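Local coordinates for protein glycosyl hyrolase, family 3 (Deinococcus radiodurans, PDB 3TEV) that probably hydrolyses O-glycosidic bonds as a TIM-barrel glycoside hydrolase of family 3, at residues L76-H81 with W128-V133; K178-H183 with P220-A225; P132-N137 with A210-L215. All coordinates share one frame; numbering follows the deposited sequence.

All three contacts lie in one TIM-barrel domain. Interaction 1 pairs strands 76-79 and 128-129, and interaction 2 pairs strand 174-180 with 221-224; since 128-129 and 174-180 are neighbours, both belong to the same parallel sheet. Their centres are about 12 Å apart. Interaction 3 lies about 8 Å from interaction 2 and about 16 Å from interaction 1, and begins on P132 and V133, where interaction 1 ends. Along the chain interaction 1 closes first, while interactions 2 and 3 alternate, with 210-215 just ahead of 220-225. K178 ties the three together: its NZ bonds F130 O, and its backbone bonds P132 and L134, so strand ends meet at the C-terminal mouth, the usual active-site side.

Interaction 1 of 3, residues L76-H81 with W128-V133; sequences LIAIDH and WNFTPV
A78 and I79 pair with W128 and N129 as neighbours in a parallel sheet. Of the backbone bonds, I79 N donates to W128 O at 3.0 Å and F130 N to I79 O at 3.2 Å, while that from W128 N to I77 O is weak. A78 CA adds a CA-H...O contact to W128 O, 3.1 Å away.

Apolar contacts gather on the face that carries A78 and W128. The indole CG is anti to the backbone N (chi1 173°), which brings the five-membered ring against A78. A78 CB lies over one face of the W128 five-membered ring, 3.7 Å from its centroid, in a CH-pi contact, and L76 CD2 approaches the indole edge at W128 CE3, 4.2 Å off. F130 CE2 touches A78 CB from further along, and W128 NE1 stands above the centre of the F130 ring. An alanine in place of W128 would probably open a gap beside the A78 methyl and the L76 tip and leave the F130 ring freer to turn.

The other face carries I79 and N129, whose side chains pack on L121 of helix 107-124. That helix lies in the connection between the two strands and leads into 128-129, a beta-alpha-beta crossover of the TIM barrel; D80 and F130 follow at the strands' C-terminal ends, the side on which such barrels carry their active site.

Interaction 2 of 3, residues K178-H183 with P220-A225; sequences KHFPGH and PAIMTA
F180 O takes the shortest bond of the contact, from A225 N at 2.7 Å, with the donor tilted 25° out of the carbonyl plane. The same oxygen is approached by T224 CA at 3.3 Å in a CA-H...O contact. The companion bond runs the other way, from F180 N to M223 O at 2.8 Å, in the plane of that carbonyl; H179 CA also leans on M223 O. Together the two bonds hold F180 and T224 in parallel register.

Side chains divide between two sides. K178 and the selenomethionine M223 lie alongside each other, CB to CB 3.9 Å apart, and the selenium of M223 comes obliquely to H179 CD2. The K178 CG sits between the backbone N and the carbonyl carbon (chi1 54°), and the extended chain beyond it carries NZ to the carbonyl O of F130, with a long, weak ion pair to D80. The H179 ring is sandwiched: K178 CB stands over its centre, 3.7 Å above the plane, and H183 CD2 lies across the opposite face nearer the rim. H179 ND1 is hydrogen-bonded to D135 OD2, which would help fix the rotation of the imidazole. On the other side, F180 CB meets I222 CG2 at 3.4 Å, P181 CB covers one face of the F180 ring, and F212 meets this ring edge-to-face.

Cis peptides before H179 and P181 flank F180: the chain turns a corner at H179 and leaves the strand pairing after F180. The sequence KHFPGH resembles the KH(F/I)PGHG motif of NagZ-type family 3 enzymes, which lies at the C-terminal mouth of the barrel; an active-site position is therefore likely.

Interaction 3 of 3, residues P132-N137 with A210-L215; sequences PVLDIN and APFRAL
L134 is the bump of this contact, seated in a hollow that P211, F212 and L215 form, in a TIM barrel where the loop following strand 128-129 packs against helix 210-215, which precedes strand 221-224. The three helix residues are a turn's worth of neighbours, i, i+1 and i+4, and they share the leucine between them, P211 mainly at its base, F212 along CB and CD1, L215 at the tip.

At the base, P211 CB lies 4.1 Å from L134 CB, and the proline CG also brushes L134 O. F212 makes the floor on one side, its flat face turned to the leucine. L134 CD1 rests over the F212 face in a CH-pi contact, 4.1 Å from the ring centroid and 28° off the normal, while L134 CB stands further out, above the rim near CZ. L215 closes the far end, where L134 CD2 meets L215 CD1 at 3.9 Å. Two torsions put the isobutyl group there: with CG anti to the carbonyl carbon, chi1 (-58°) aims CG at the helix, and chi2 (179°) sends CD1 to the F212 face and CD2 to L215.

A smaller bump, I136, sits two residues further along the loop. Between the two, the D135 side chain sets off away from the helix, and its OD1 takes a hydrogen bond from the backbone N of H183. A177 of strand 174-180 touches both L134 and F212, so this apolar cluster lies against the barrel wall. I136 CD1 lies 4.0 Å from P211 CG.

Interaction 1 of 3, residues L76-H81 with W128-V133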
ATOM      1  N   LEU A  76       1.032  -5.626 -11.344  1.00 32.72           N
ATOM      2  CA  LEU A  76       1.412  -4.517 -10.468  1.00 33.21           C
ATOM      3  C   LEU A  76       2.782  -4.845  -9.863  1.00 33.50           C
ATOM      4  O   LEU A  76       2.940  -5.840  -9.134  1.00 33.61           O
ATOM      5  CB  LEU A  76       0.361  -4.248  -9.389  1.00 32.26           C
ATOM      6  CG  LEU A  76      -0.999  -3.775  -9.943  1.00 33.18           C
ATOM      7  CD1 LEU A  76      -2.151  -3.972  -8.914  1.00 33.43           C
ATOM      8  CD2 LEU A  76      -0.964  -2.321 -10.483  1.00 30.67           C
ATOM      9  N   ILE A  77       3.773  -4.037 -10.228  1.00 33.66           N
ATOM     10  CA  ILE A  77       5.131  -4.218  -9.758  1.00 34.21           C
ATOM     11  C   ILE A  77       5.498  -2.989  -8.932  1.00 35.32           C
ATOM     12  O   ILE A  77       5.741  -1.885  -9.474  1.00 35.39           O
ATOM     13  CB  ILE A  77       6.137  -4.480 -10.915  1.00 34.12           C
ATOM     14  CG1 ILE A  77       5.733  -5.748 -11.674  1.00 34.16           C
ATOM     15  CG2 ILE A  77       7.549  -4.689 -10.338  1.00 34.49           C
ATOM     16  CD1 ILE A  77       6.312  -5.912 -13.088  1.00 33.81           C
ATOM     17  N   ALA A  78       5.489  -3.188  -7.617  1.00 35.54           N
ATOM     18  CA  ALA A  78       5.645  -2.117  -6.660  1.00 36.75           C
ATOM     19  C   ALA A  78       7.045  -2.144  -6.080  1.00 38.55           C
ATOM     20  O   ALA A  78       7.701  -3.187  -6.061  1.00 38.45           O
ATOM     21  CB  ALA A  78       4.612  -2.239  -5.540  1.00 35.19           C
ATOM     22  N   ILE A  79       7.489  -0.992  -5.593  1.00 40.98           N
ATOM     23  CA  ILE A  79       8.722  -0.922  -4.849  1.00 43.94           C
ATOM     24  C   ILE A  79       8.478  -0.088  -3.598  1.00 45.31           C
ATOM     25  O   ILE A  79       7.669   0.838  -3.599  1.00 45.23           O
ATOM     26  CB  ILE A  79       9.886  -0.327  -5.704  1.00 44.47           C
ATOM     27  CG1 ILE A  79      11.222  -0.400  -4.934  1.00 45.68           C
ATOM     28  CG2 ILE A  79       9.566   1.120  -6.139  1.00 44.44           C
ATOM     29  CD1 ILE A  79      12.468  -0.318  -5.824  1.00 47.25           C
ATOM     30  N   ASP A  80       9.176  -0.427  -2.525  1.00 46.69           N
ATOM     31  CA  ASP A  80       9.121   0.394  -1.341  1.00 47.91           C
ATOM     32  C   ASP A  80      10.351   1.321  -1.295  1.00 45.31           C
ATOM     33  O   ASP A  80      11.388   0.932  -0.772  1.00 47.14           O
ATOM     34  CB  ASP A  80       8.990  -0.467  -0.078  1.00 49.98           C
ATOM     35  CG  ASP A  80       8.537   0.348   1.145  1.00 54.80           C
ATOM     36  OD1 ASP A  80       8.529   1.606   1.073  1.00 57.99           O
ATOM     37  OD2 ASP A  80       8.191  -0.267   2.180  1.00 58.40           O
ATOM     38  N   HIS A  81      10.213   2.515  -1.883  1.00109.71           N
ATOM     39  CA  HIS A  81      11.244   3.567  -1.939  1.00 98.25           C
ATOM     40  C   HIS A  81      11.890   3.779  -3.304  1.00 97.89           C
ATOM     41  O   HIS A  81      12.180   4.930  -3.663  1.00 90.97           O
ATOM     42  CB  HIS A  81      12.322   3.414  -0.858  1.00 97.28           C
ATOM     43  CG  HIS A  81      11.955   4.042   0.451  1.00 88.39           C
ATOM     44  ND1 HIS A  81      11.490   5.340   0.551  1.00 79.06           N
ATOM     45  CD2 HIS A  81      11.992   3.553   1.716  1.00 88.36           C
ATOM     46  CE1 HIS A  81      11.266   5.627   1.825  1.00 76.35           C
ATOM     47  NE2 HIS A  81      11.560   4.557   2.551  1.00 80.72           N
ATOM     48  N   TRP A 128       4.395   1.142  -9.565  1.00 36.78           N
ATOM     49  CA  TRP A 128       3.815   1.460  -8.272  1.00 37.35           C
ATOM     50  C   TRP A 128       4.925   1.775  -7.266  1.00 37.11           C
ATOM     51  O   TRP A 128       5.844   0.987  -7.088  1.00 37.41           O
ATOM     52  CB  TRP A 128       2.932   0.300  -7.818  1.00 37.59           C
ATOM     53  CG  TRP A 128       2.357   0.346  -6.424  1.00 41.76           C
ATOM     54  CD1 TRP A 128       2.989   0.766  -5.269  1.00 45.16           C
ATOM     55  CD2 TRP A 128       1.071  -0.151  -6.008  1.00 43.54           C
ATOM     56  NE1 TRP A 128       2.152   0.583  -4.171  1.00 46.45           N
ATOM     57  CE2 TRP A 128       0.973   0.029  -4.606  1.00 45.10           C
ATOM     58  CE3 TRP A 128      -0.000  -0.730  -6.679  1.00 44.22           C
ATOM     59  CZ2 TRP A 128      -0.176  -0.327  -3.877  1.00 43.67           C
ATOM     60  CZ3 TRP A 128      -1.136  -1.091  -5.944  1.00 44.13           C
ATOM     61  CH2 TRP A 128      -1.214  -0.876  -4.569  1.00 42.86           C
ATOM     62  N   ASN A 129       4.823   2.928  -6.610  1.00 36.55           N
ATOM     63  CA  ASN A 129       5.756   3.327  -5.558  1.00 36.59           C
ATOM     64  C   ASN A 129       4.981   3.656  -4.283  1.00 36.98           C
ATOM     65  O   ASN A 129       3.963   4.362  -4.331  1.00 37.44           O
ATOM     66  CB  ASN A 129       6.577   4.544  -6.004  1.00 35.58           C
ATOM     67  CG  ASN A 129       7.758   4.826  -5.086  1.00 36.02           C
ATOM     68  OD1 ASN A 129       8.154   3.974  -4.281  1.00 38.60           O
ATOM     69  ND2 ASN A 129       8.335   6.021  -5.205  1.00 32.26           N
ATOM     70  N   PHE A 130       5.448   3.158  -3.147  1.00 37.48           N
ATOM     71  CA  PHE A 130       4.768   3.404  -1.868  1.00 38.56           C
ATOM     72  C   PHE A 130       5.189   4.741  -1.245  1.00 39.40           C
ATOM     73  O   PHE A 130       5.936   4.763  -0.261  1.00 39.79           O
ATOM     74  CB  PHE A 130       5.042   2.265  -0.887  1.00 38.28           C
ATOM     75  CG  PHE A 130       4.226   1.042  -1.132  1.00 40.35           C
ATOM     76  CD1 PHE A 130       2.880   1.004  -0.770  1.00 43.29           C
ATOM     77  CD2 PHE A 130       4.804  -0.096  -1.682  1.00 40.46           C
ATOM     78  CE1 PHE A 130       2.111  -0.160  -1.000  1.00 45.49           C
ATOM     79  CE2 PHE A 130       4.059  -1.263  -1.902  1.00 41.61           C
ATOM     80  CZ  PHE A 130       2.722  -1.311  -1.570  1.00 44.03           C
ATOM     81  N   THR A 131       4.777   5.840  -1.877  1.00 40.61           N
ATOM     82  CA  THR A 131       4.850   7.215  -1.344  1.00 41.60           C
ATOM     83  C   THR A 131       3.641   7.944  -1.936  1.00 41.09           C
ATOM     84  O   THR A 131       3.062   7.465  -2.914  1.00 40.69           O
ATOM     85  CB  THR A 131       6.134   8.036  -1.755  1.00 42.31           C
ATOM     86  OG1 THR A 131       6.425   7.841  -3.151  1.00 45.56           O
ATOM     87  CG2 THR A 131       7.336   7.708  -0.884  1.00 42.88           C
ATOM     88  N   PRO A 132       3.256   9.096  -1.353  1.00 40.77           N
ATOM     89  CA  PRO A 132       3.916   9.755  -0.220  1.00 41.02           C
ATOM     90  C   PRO A 132       3.444   9.257   1.150  1.00 41.37           C
ATOM     91  O   PRO A 132       2.326   8.762   1.301  1.00 41.08           O
ATOM     92  CB  PRO A 132       3.507  11.220  -0.393  1.00 40.84           C
ATOM     93  CG  PRO A 132       2.082  11.116  -0.965  1.00 40.88           C
ATOM     94  CD  PRO A 132       2.084   9.861  -1.833  1.00 40.72           C
ATOM     95  N   VAL A 133       4.319   9.405   2.134  1.00 41.74           N
ATOM     96  CA  VAL A 133       3.939   9.348   3.520  1.00 41.80           C
ATOM     97  C   VAL A 133       3.081  10.600   3.762  1.00 42.07           C
ATOM     98  O   VAL A 133       3.520  11.707   3.470  1.00 42.40           O
ATOM     99  CB  VAL A 133       5.210   9.380   4.400  1.00 41.91           C
ATOM    100  CG1 VAL A 133       4.882   9.720   5.866  1.00 41.23           C
ATOM    101  CG2 VAL A 133       5.968   8.053   4.279  1.00 41.14           C
TER

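Interaction 2 of 3, residues K178-H183 with P220-A225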
ATOM      1  N   LYS A 178       0.422   6.553   2.362  1.00 42.22           N
ATOM      2  CA  LYS A 178       0.449   5.731   3.571  1.00 42.82           C
ATOM      3  C   LYS A 178       0.705   6.608   4.817  1.00 43.34           C
ATOM      4  O   LYS A 178       1.160   7.741   4.661  1.00 43.39           O
ATOM      5  CB  LYS A 178       1.509   4.648   3.427  1.00 42.49           C
ATOM      6  CG  LYS A 178       2.866   5.181   3.074  1.00 42.41           C
ATOM      7  CD  LYS A 178       3.853   4.066   2.734  1.00 42.46           C
ATOM      8  CE  LYS A 178       5.272   4.617   2.829  1.00 42.53           C
ATOM      9  NZ  LYS A 178       6.276   3.687   2.268  1.00 41.38           N
ATOM     10  N   HIS A 179       0.373   6.146   6.035  1.00 43.96           N
ATOM     11  CA  HIS A 179      -0.384   4.902   6.316  1.00 44.72           C
ATOM     12  C   HIS A 179      -1.736   5.255   6.909  1.00 44.43           C
ATOM     13  O   HIS A 179      -1.827   5.673   8.066  1.00 45.01           O
ATOM     14  CB  HIS A 179       0.334   4.041   7.347  1.00 44.64           C
ATOM     15  CG  HIS A 179       1.777   3.824   7.054  1.00 47.11           C
ATOM     16  ND1 HIS A 179       2.707   4.839   7.127  1.00 48.46           N
ATOM     17  CD2 HIS A 179       2.459   2.703   6.704  1.00 49.39           C
ATOM     18  CE1 HIS A 179       3.903   4.355   6.828  1.00 50.94           C
ATOM     19  NE2 HIS A 179       3.778   3.062   6.564  1.00 51.07           N
ATOM     20  N   PHE A 180      -2.783   5.067   6.135  1.00 43.62           N
ATOM     21  CA  PHE A 180      -4.101   5.460   6.549  1.00 43.72           C
ATOM     22  C   PHE A 180      -4.576   4.632   7.759  1.00 44.40           C
ATOM     23  O   PHE A 180      -4.432   3.418   7.767  1.00 44.21           O
ATOM     24  CB  PHE A 180      -5.038   5.288   5.365  1.00 43.33           C
ATOM     25  CG  PHE A 180      -6.418   5.732   5.633  1.00 42.48           C
ATOM     26  CD1 PHE A 180      -6.759   7.076   5.509  1.00 42.40           C
ATOM     27  CD2 PHE A 180      -7.383   4.813   6.024  1.00 40.44           C
ATOM     28  CE1 PHE A 180      -8.047   7.489   5.765  1.00 42.76           C
ATOM     29  CE2 PHE A 180      -8.663   5.218   6.291  1.00 41.16           C
ATOM     30  CZ  PHE A 180      -9.003   6.557   6.166  1.00 41.98           C
ATOM     31  N   PRO A 181      -5.186   5.278   8.763  1.00 44.96           N
ATOM     32  CA  PRO A 181      -5.576   6.678   8.833  1.00 45.56           C
ATOM     33  C   PRO A 181      -4.562   7.669   9.434  1.00 46.16           C
ATOM     34  O   PRO A 181      -4.960   8.787   9.762  1.00 46.12           O
ATOM     35  CB  PRO A 181      -6.852   6.647   9.696  1.00 45.53           C
ATOM     36  CG  PRO A 181      -7.101   5.252  10.053  1.00 45.74           C
ATOM     37  CD  PRO A 181      -5.853   4.482   9.801  1.00 45.26           C
ATOM     38  N   GLY A 182      -3.288   7.287   9.569  1.00 46.97           N
ATOM     39  CA  GLY A 182      -2.227   8.214   9.993  1.00 48.21           C
ATOM     40  C   GLY A 182      -1.394   7.659  11.129  1.00 49.94           C
ATOM     41  O   GLY A 182      -1.915   7.455  12.237  1.00 49.99           O
ATOM     42  N   HIS A 183      -0.100   7.442  10.860  1.00 51.50           N
ATOM     43  CA  HIS A 183       0.834   6.778  11.790  1.00 53.47           C
ATOM     44  C   HIS A 183       1.585   7.760  12.673  1.00 54.93           C
ATOM     45  O   HIS A 183       2.417   7.350  13.503  1.00 55.28           O
ATOM     46  CB  HIS A 183       1.880   5.983  11.012  1.00 53.53           C
ATOM     47  CG  HIS A 183       2.249   4.675  11.649  1.00 56.54           C
ATOM     48  ND1 HIS A 183       2.793   4.582  12.917  1.00 58.21           N
ATOM     49  CD2 HIS A 183       2.152   3.399  11.187  1.00 57.86           C
ATOM     50  CE1 HIS A 183       3.008   3.309  13.214  1.00 58.93           C
ATOM     51  NE2 HIS A 183       2.626   2.570  12.182  1.00 59.61           N
ATOM     52  N   PRO A 220      -4.579   7.415  -6.217  1.00 38.79           N
ATOM     53  CA  PRO A 220      -5.090   6.196  -6.870  1.00 37.87           C
ATOM     54  C   PRO A 220      -5.056   4.934  -5.974  1.00 36.97           C
ATOM     55  O   PRO A 220      -5.766   3.958  -6.266  1.00 35.97           O
ATOM     56  CB  PRO A 220      -4.155   6.008  -8.066  1.00 37.54           C
ATOM     57  CG  PRO A 220      -3.164   7.145  -8.004  1.00 38.86           C
ATOM     58  CD  PRO A 220      -3.218   7.750  -6.659  1.00 38.64           C
ATOM     59  N   ALA A 221      -4.243   4.973  -4.911  1.00 36.17           N
ATOM     60  CA  ALA A 221      -4.080   3.857  -3.967  1.00 35.44           C
ATOM     61  C   ALA A 221      -3.727   4.368  -2.579  1.00 35.83           C
ATOM     62  O   ALA A 221      -3.013   5.391  -2.425  1.00 36.02           O
ATOM     63  CB  ALA A 221      -3.017   2.904  -4.438  1.00 34.79           C
ATOM     64  N   ILE A 222      -4.240   3.663  -1.572  1.00 35.24           N
ATOM     65  CA  ILE A 222      -3.993   3.987  -0.186  1.00 35.32           C
ATOM     66  C   ILE A 222      -3.581   2.725   0.565  1.00 35.44           C
ATOM     67  O   ILE A 222      -4.219   1.697   0.409  1.00 34.86           O
ATOM     68  CB  ILE A 222      -5.260   4.528   0.470  1.00 35.41           C
ATOM     69  CG1 ILE A 222      -5.631   5.893  -0.141  1.00 36.19           C
ATOM     70  CG2 ILE A 222      -5.046   4.661   1.985  1.00 36.31           C
ATOM     71  CD1 ILE A 222      -6.843   6.558   0.507  1.00 34.90           C
HETATM   72  N   MSE A 223      -2.525   2.817   1.371  1.00 35.83           N
HETATM   73  CA  MSE A 223      -2.088   1.718   2.205  1.00 36.76           C
HETATM   74  C   MSE A 223      -2.533   1.964   3.635  1.00 37.45           C
HETATM   75  O   MSE A 223      -2.314   3.066   4.183  1.00 37.10           O
HETATM   76  CB  MSE A 223      -0.587   1.565   2.170  1.00 37.05           C
HETATM   77  CG  MSE A 223      -0.094   0.299   2.884  1.00 40.14           C
HETATM   78 SE   MSE A 223       1.751   0.506   3.344  0.75 45.33          SE
HETATM   79  CE  MSE A 223       2.446  -1.184   2.858  1.00 48.16           C
ATOM     80  N   THR A 224      -3.156   0.950   4.236  1.00 37.26           N
ATOM     81  CA  THR A 224      -3.695   1.085   5.581  1.00 39.17           C
ATOM     82  C   THR A 224      -2.701   0.687   6.653  1.00 40.10           C
ATOM     83  O   THR A 224      -1.829  -0.143   6.440  1.00 41.96           O
ATOM     84  CB  THR A 224      -4.840   0.133   5.803  1.00 39.41           C
ATOM     85  OG1 THR A 224      -4.287  -1.196   5.857  1.00 41.51           O
ATOM     86  CG2 THR A 224      -5.816   0.228   4.689  1.00 39.08           C
ATOM     87  N   ALA A 225      -2.939   1.202   7.836  1.00 40.86           N
ATOM     88  CA  ALA A 225      -2.106   1.030   9.006  1.00 41.38           C
ATOM     89  C   ALA A 225      -2.693  -0.000   9.987  1.00 40.82           C
ATOM     90  O   ALA A 225      -3.884   0.035  10.264  1.00 39.97           O
ATOM     91  CB  ALA A 225      -2.063   2.396   9.697  1.00 41.64           C
TER

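Interaction 3 of 3, residues P132-N137 with A210-L215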
ATOM      1  N   PRO A 132       3.256   9.096  -1.353  1.00 40.77           N
ATOM      2  CA  PRO A 132       3.916   9.755  -0.220  1.00 41.02           C
ATOM      3  C   PRO A 132       3.444   9.257   1.150  1.00 41.37           C
ATOM      4  O   PRO A 132       2.326   8.762   1.301  1.00 41.08           O
ATOM      5  CB  PRO A 132       3.507  11.220  -0.393  1.00 40.84           C
ATOM      6  CG  PRO A 132       2.082  11.116  -0.965  1.00 40.88           C
ATOM      7  CD  PRO A 132       2.084   9.861  -1.833  1.00 40.72           C
ATOM      8  N   VAL A 133       4.319   9.405   2.134  1.00 41.74           N
ATOM      9  CA  VAL A 133       3.939   9.348   3.520  1.00 41.80           C
ATOM     10  C   VAL A 133       3.081  10.600   3.762  1.00 42.07           C
ATOM     11  O   VAL A 133       3.520  11.707   3.470  1.00 42.40           O
ATOM     12  CB  VAL A 133       5.210   9.380   4.400  1.00 41.91           C
ATOM     13  CG1 VAL A 133       4.882   9.720   5.866  1.00 41.23           C
ATOM     14  CG2 VAL A 133       5.968   8.053   4.279  1.00 41.14           C
ATOM     15  N   LEU A 134       1.854  10.414   4.247  1.00 42.04           N
ATOM     16  CA  LEU A 134       1.001  11.538   4.640  1.00 42.41           C
ATOM     17  C   LEU A 134       0.814  11.542   6.148  1.00 43.74           C
ATOM     18  O   LEU A 134      -0.039  12.259   6.674  1.00 43.74           O
ATOM     19  CB  LEU A 134      -0.368  11.485   3.951  1.00 41.90           C
ATOM     20  CG  LEU A 134      -0.445  11.481   2.420  1.00 40.99           C
ATOM     21  CD1 LEU A 134      -1.901  11.388   1.902  1.00 38.49           C
ATOM     22  CD2 LEU A 134       0.256  12.700   1.855  1.00 39.44           C
ATOM     23  N   ASP A 135       1.592  10.713   6.840  1.00 45.31           N
ATOM     24  CA  ASP A 135       1.653  10.745   8.301  1.00 47.20           C
ATOM     25  C   ASP A 135       2.165  12.125   8.719  1.00 48.61           C
ATOM     26  O   ASP A 135       2.973  12.732   8.018  1.00 48.01           O
ATOM     27  CB  ASP A 135       2.579   9.640   8.844  1.00 47.20           C
ATOM     28  CG  ASP A 135       2.220   8.245   8.314  1.00 47.65           C
ATOM     29  OD1 ASP A 135       1.019   7.910   8.192  1.00 47.14           O
ATOM     30  OD2 ASP A 135       3.153   7.466   8.030  1.00 48.90           O
ATOM     31  N   ILE A 136       1.669  12.609   9.854  1.00 50.87           N
ATOM     32  CA  ILE A 136       2.068  13.898  10.401  1.00 53.49           C
ATOM     33  C   ILE A 136       2.916  13.700  11.647  1.00 56.34           C
ATOM     34  O   ILE A 136       2.465  13.115  12.634  1.00 56.32           O
ATOM     35  CB  ILE A 136       0.836  14.752  10.791  1.00 53.06           C
ATOM     36  CG1 ILE A 136      -0.102  14.923   9.601  1.00 51.96           C
ATOM     37  CG2 ILE A 136       1.279  16.124  11.356  1.00 52.46           C
ATOM     38  CD1 ILE A 136      -1.447  15.465   9.979  1.00 51.63           C
ATOM     39  N   ASN A 137       4.140  14.206  11.596  1.00 62.48           N
ATOM     40  CA  ASN A 137       5.039  14.228  12.754  1.00 66.97           C
ATOM     41  C   ASN A 137       4.623  15.325  13.765  1.00 69.98           C
ATOM     42  O   ASN A 137       5.341  16.307  13.963  1.00 70.05           O
ATOM     43  CB  ASN A 137       6.489  14.423  12.265  1.00 67.22           C
ATOM     44  CG  ASN A 137       7.518  14.336  13.388  1.00 68.97           C
ATOM     45  OD1 ASN A 137       8.336  15.255  13.572  1.00 70.55           O
ATOM     46  ND2 ASN A 137       7.489  13.236  14.145  1.00 69.30           N
ATOM     47  N   ALA A 210      -6.774  14.639   7.840  1.00 40.56           N
ATOM     48  CA  ALA A 210      -6.879  15.792   6.935  1.00 41.05           C
ATOM     49  C   ALA A 210      -6.138  15.657   5.601  1.00 41.21           C
ATOM     50  O   ALA A 210      -6.711  15.950   4.551  1.00 41.69           O
ATOM     51  CB  ALA A 210      -6.511  17.107   7.648  1.00 40.68           C
ATOM     52  N   PRO A 211      -4.871  15.212   5.619  1.00 41.22           N
ATOM     53  CA  PRO A 211      -4.174  15.134   4.315  1.00 41.45           C
ATOM     54  C   PRO A 211      -4.775  14.087   3.351  1.00 41.19           C
ATOM     55  O   PRO A 211      -4.850  14.338   2.151  1.00 40.95           O
ATOM     56  CB  PRO A 211      -2.722  14.777   4.704  1.00 41.43           C
ATOM     57  CG  PRO A 211      -2.618  15.129   6.171  1.00 41.23           C
ATOM     58  CD  PRO A 211      -3.983  14.843   6.735  1.00 41.06           C
ATOM     59  N   PHE A 212      -5.221  12.946   3.877  1.00 40.76           N
ATOM     60  CA  PHE A 212      -5.835  11.914   3.048  1.00 40.92           C
ATOM     61  C   PHE A 212      -7.145  12.427   2.498  1.00 42.65           C
ATOM     62  O   PHE A 212      -7.451  12.229   1.319  1.00 43.48           O
ATOM     63  CB  PHE A 212      -6.132  10.651   3.848  1.00 39.61           C
ATOM     64  CG  PHE A 212      -4.912   9.936   4.339  1.00 38.46           C
ATOM     65  CD1 PHE A 212      -4.221   9.038   3.514  1.00 37.80           C
ATOM     66  CD2 PHE A 212      -4.471  10.124   5.647  1.00 36.04           C
ATOM     67  CE1 PHE A 212      -3.083   8.365   3.981  1.00 37.62           C
ATOM     68  CE2 PHE A 212      -3.344   9.460   6.123  1.00 36.47           C
ATOM     69  CZ  PHE A 212      -2.644   8.578   5.292  1.00 37.47           C
ATOM     70  N   ARG A 213      -7.928  13.079   3.350  1.00 44.37           N
ATOM     71  CA  ARG A 213      -9.212  13.597   2.916  1.00 46.53           C
ATOM     72  C   ARG A 213      -9.009  14.645   1.825  1.00 46.68           C
ATOM     73  O   ARG A 213      -9.682  14.600   0.798  1.00 47.47           O
ATOM     74  CB  ARG A 213     -10.020  14.150   4.098  1.00 47.40           C
ATOM     75  CG  ARG A 213     -11.456  14.597   3.756  1.00 52.51           C
ATOM     76  CD  ARG A 213     -12.316  14.583   5.034  1.00 61.08           C
ATOM     77  NE  ARG A 213     -13.471  15.494   5.031  1.00 68.39           N
ATOM     78  CZ  ARG A 213     -14.553  15.361   5.815  1.00 71.65           C
ATOM     79  NH1 ARG A 213     -14.665  14.336   6.670  1.00 72.29           N
ATOM     80  NH2 ARG A 213     -15.538  16.254   5.742  1.00 72.93           N
ATOM     81  N   ALA A 214      -8.069  15.557   2.030  1.00 46.71           N
ATOM     82  CA  ALA A 214      -7.811  16.621   1.050  1.00 47.14           C
ATOM     83  C   ALA A 214      -7.271  16.090  -0.282  1.00 46.99           C
ATOM     84  O   ALA A 214      -7.498  16.685  -1.333  1.00 46.74           O
ATOM     85  CB  ALA A 214      -6.868  17.681   1.635  1.00 46.87           C
ATOM     86  N   LEU A 215      -6.593  14.948  -0.237  1.00 46.65           N
ATOM     87  CA  LEU A 215      -5.870  14.450  -1.416  1.00 46.21           C
ATOM     88  C   LEU A 215      -6.534  13.273  -2.140  1.00 45.93           C
ATOM     89  O   LEU A 215      -5.965  12.725  -3.084  1.00 45.31           O
ATOM     90  CB  LEU A 215      -4.402  14.136  -1.058  1.00 45.56           C
ATOM     91  CG  LEU A 215      -3.544  15.319  -0.532  1.00 45.98           C
ATOM     92  CD1 LEU A 215      -2.083  14.916  -0.295  1.00 43.44           C
ATOM     93  CD2 LEU A 215      -3.607  16.575  -1.422  1.00 44.97           C
TER